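PDB 3CIT: sensor histidine kinase from Pseudomonas syringae pv. tomato, which is a putative two-component sensor kinase, seen here as its GAF domain, that probably dimerises and passes signals on through a phosphorelay. Local coordinates for residues Arg39-Asp47 against Ile123-Leu134. Sequence-based numbering, arbitrary orientation.
Sequences RACAFVAMD and ISAPDGEDIESL. With SO4 (sulfate ion), chain J; SO4 (sulfate ion), chain C.
In this GAF domain the end of helix 29-43 lies antiparallel to the start of helix 128-156, the axes of their short segments approaching to 11.0 Å at an angle of 177°, and Val44, just past the first helix, meets Leu134 between them. The two branched side chains reach toward each other tip to tip, Leu134 CD1 standing 3.6 Å from Val44 CG1. The other leucine methyl, CD2, rests 3.8 Å from both CA and CB of Ala40, whose small side chain lets the methyl lie against the helix backbone. Leu117 of strand 111-119 touches Ala40, Val44 and Leu134 alike, in keeping with the GAF fold, in which helices pack on an antiparallel sheet. Pro126, just ahead of helix 128-156, crosses Val44 at about a right angle, its CB 3.8 Å from Val44 CG1. With CG anti to the backbone N (chi1 -166°), the Phe43 ring lies beside Asp130. Its CE2 comes 3.3 Å from Asp130 OD1, with ring and carboxylate planes 70° apart. That same oxygen takes a salt bridge from Arg13 of helix 3-26, whereas Asp130 OD2 accepts a hydrogen bond from a water whose O lies 2.7 Å away, and that water also donates to Phe43 O, a carbonyl near the helix end. Helix 29-43 stops in a Schellman motif: Ala45, with positive phi, occupies C-prime, and Met46 N bonds Cys41 O at 2.9 Å. The chain thus turns so that Met46, a selenomethionine, sets CG 4.0 Å from Ile123 CD1, a flexible chain crossing a branched one obliquely, while Trp88 of strand 87-90 touches Met46 and Pro126.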
# COMPACT_ATOMS: atom_id res chain seq x y z
N ARG A 39 12.10 7.71 17.10
CA ARG A 39 11.05 6.76 17.48
C ARG A 39 10.92 5.58 16.52
O ARG A 39 10.68 4.45 16.95
CB ARG A 39 9.72 7.48 17.62
CG ARG A 39 9.72 8.36 18.85
CD ARG A 39 8.38 8.84 19.21
NE ARG A 39 8.43 9.72 20.35
CZ ARG A 39 7.36 10.24 20.92
NH1 ARG A 39 6.15 9.93 20.47
NH2 ARG A 39 7.50 11.02 21.98
N ALA A 40 11.05 5.86 15.22
CA ALA A 40 10.99 4.83 14.20
C ALA A 40 12.14 3.85 14.37
O ALA A 40 11.93 2.65 14.40
CB ALA A 40 10.97 5.47 12.75
N CYS A 41 13.37 4.35 14.51
CA CYS A 41 14.51 3.47 14.77
C CYS A 41 14.31 2.60 16.01
O CYS A 41 14.54 1.39 15.95
CB CYS A 41 15.82 4.28 14.85
SG CYS A 41 16.33 4.97 13.27
N ALA A 42 13.87 3.19 17.12
CA ALA A 42 13.67 2.46 18.36
C ALA A 42 12.61 1.39 18.21
O ALA A 42 12.75 0.27 18.73
CB ALA A 42 13.31 3.43 19.54
N PHE A 43 11.55 1.73 17.47
CA PHE A 43 10.36 0.89 17.36
C PHE A 43 10.69 -0.48 16.78
O PHE A 43 10.16 -1.48 17.22
CB PHE A 43 9.26 1.56 16.55
CG PHE A 43 7.92 0.88 16.70
CD1 PHE A 43 7.22 0.97 17.89
CD2 PHE A 43 7.38 0.13 15.67
CE1 PHE A 43 5.98 0.30 18.05
CE2 PHE A 43 6.13 -0.53 15.85
CZ PHE A 43 5.47 -0.43 17.02
N VAL A 44 11.62 -0.51 15.83
CA VAL A 44 12.01 -1.75 15.17
C VAL A 44 13.45 -2.17 15.47
O VAL A 44 14.00 -3.03 14.79
CB VAL A 44 11.75 -1.70 13.63
CG1 VAL A 44 10.22 -1.75 13.32
CG2 VAL A 44 12.46 -0.51 12.97
N ALA A 45 14.03 -1.56 16.50
CA ALA A 45 15.35 -1.89 17.00
C ALA A 45 16.39 -1.81 15.87
O ALA A 45 17.24 -2.68 15.74
CB ALA A 45 15.33 -3.30 17.64
N MSE A 46 16.31 -0.77 15.06
CA MSE A 46 17.32 -0.52 14.02
C MSE A 46 18.21 0.64 14.47
O MSE A 46 17.70 1.68 14.85
CB MSE A 46 16.62 -0.29 12.67
CG MSE A 46 15.88 -1.59 12.23
SE MSE A 46 15.04 -1.53 10.47
CE MSE A 46 16.58 -1.44 9.28
N ASP A 47 19.52 0.43 14.45
CA ASP A 47 20.46 1.30 15.15
C ASP A 47 20.94 2.53 14.40
O ASP A 47 21.67 3.33 14.97
CB ASP A 47 21.64 0.53 15.77
CG ASP A 47 22.51 -0.21 14.78
OD1 ASP A 47 22.29 -0.16 13.53
OD2 ASP A 47 23.49 -0.85 15.24
N ILE A 123 19.44 -8.50 10.06
CA ILE A 123 18.28 -8.92 10.84
C ILE A 123 17.17 -9.28 9.84
O ILE A 123 17.27 -8.93 8.67
CB ILE A 123 17.76 -7.81 11.79
CG1 ILE A 123 17.47 -6.50 11.05
CG2 ILE A 123 18.76 -7.57 12.94
CD1 ILE A 123 16.73 -5.48 11.88
N SER A 124 16.14 -9.96 10.28
CA SER A 124 14.98 -10.21 9.39
C SER A 124 14.21 -8.91 9.26
O SER A 124 14.22 -8.07 10.16
CB SER A 124 14.08 -11.28 9.97
OG SER A 124 14.74 -12.51 10.00
N ALA A 125 13.54 -8.69 8.13
CA ALA A 125 12.68 -7.53 8.01
C ALA A 125 11.73 -7.50 9.20
O ALA A 125 11.23 -8.55 9.62
CB ALA A 125 11.88 -7.55 6.67
N PRO A 126 11.42 -6.30 9.72
CA PRO A 126 10.42 -6.21 10.75
C PRO A 126 9.06 -6.79 10.32
O PRO A 126 8.74 -6.90 9.12
CB PRO A 126 10.31 -4.70 11.00
CG PRO A 126 11.66 -4.15 10.61
CD PRO A 126 12.07 -5.00 9.46
N ASP A 127 8.26 -7.14 11.32
CA ASP A 127 6.94 -7.65 11.05
C ASP A 127 6.18 -6.68 10.14
O ASP A 127 6.31 -5.46 10.27
CB ASP A 127 6.21 -7.84 12.38
CG ASP A 127 6.82 -8.97 13.23
OD1 ASP A 127 7.74 -9.69 12.76
OD2 ASP A 127 6.35 -9.13 14.38
N GLY A 128 5.40 -7.21 9.21
CA GLY A 128 4.72 -6.39 8.24
C GLY A 128 3.91 -5.26 8.84
O GLY A 128 3.90 -4.15 8.30
N GLU A 129 3.25 -5.50 9.97
CA GLU A 129 2.42 -4.44 10.52
C GLU A 129 3.23 -3.37 11.30
O GLU A 129 2.76 -2.25 11.50
CB GLU A 129 1.31 -5.02 11.36
CG GLU A 129 0.05 -4.31 11.12
CD GLU A 129 -1.09 -4.95 11.81
OE1 GLU A 129 -0.97 -5.29 13.01
OE2 GLU A 129 -2.11 -5.11 11.11
N ASP A 130 4.44 -3.72 11.73
CA ASP A 130 5.41 -2.71 12.15
C ASP A 130 5.80 -1.83 10.97
O ASP A 130 5.85 -0.62 11.08
CB ASP A 130 6.67 -3.33 12.78
CG ASP A 130 6.45 -3.88 14.17
OD1 ASP A 130 5.40 -3.59 14.78
OD2 ASP A 130 7.37 -4.54 14.66
N ILE A 131 6.10 -2.46 9.83
CA ILE A 131 6.45 -1.73 8.62
C ILE A 131 5.32 -0.81 8.17
O ILE A 131 5.56 0.37 7.90
CB ILE A 131 6.86 -2.68 7.48
CG1 ILE A 131 8.18 -3.38 7.84
CG2 ILE A 131 7.02 -1.86 6.14
CD1 ILE A 131 8.64 -4.43 6.83
N GLU A 132 4.08 -1.32 8.15
CA GLU A 132 2.93 -0.51 7.81
C GLU A 132 2.71 0.69 8.76
O GLU A 132 2.35 1.76 8.31
CB GLU A 132 1.66 -1.36 7.83
CG GLU A 132 1.51 -2.33 6.72
CD GLU A 132 0.11 -3.00 6.79
OE1 GLU A 132 -0.12 -3.83 7.64
OE2 GLU A 132 -0.74 -2.67 5.98
N SER A 133 2.94 0.49 10.05
CA SER A 133 2.85 1.56 11.03
C SER A 133 3.93 2.61 10.79
O SER A 133 3.63 3.82 10.81
CB SER A 133 2.92 0.96 12.45
OG SER A 133 1.85 0.07 12.65
N LEU A 134 5.17 2.19 10.55
CA LEU A 134 6.25 3.13 10.23
C LEU A 134 5.97 3.89 8.94
O LEU A 134 6.26 5.08 8.86
CB LEU A 134 7.61 2.43 10.14
CG LEU A 134 8.10 1.83 11.46
CD1 LEU A 134 9.42 1.12 11.30
CD2 LEU A 134 8.22 2.91 12.54
S SO4 J . 17.05 -12.29 12.77
O1 SO4 J . 18.40 -12.25 13.37
O2 SO4 J . 16.43 -10.92 12.83
O3 SO4 J . 17.21 -12.83 11.41
O4 SO4 J . 16.21 -13.24 13.52
S SO4 C . 10.99 10.10 23.36
O1 SO4 C . 10.19 11.31 23.50
O2 SO4 C . 10.57 9.33 22.19
O3 SO4 C . 12.39 10.46 23.20
O4 SO4 C . 10.82 9.28 24.56
O HOH W 1 8.99 -3.97 16.73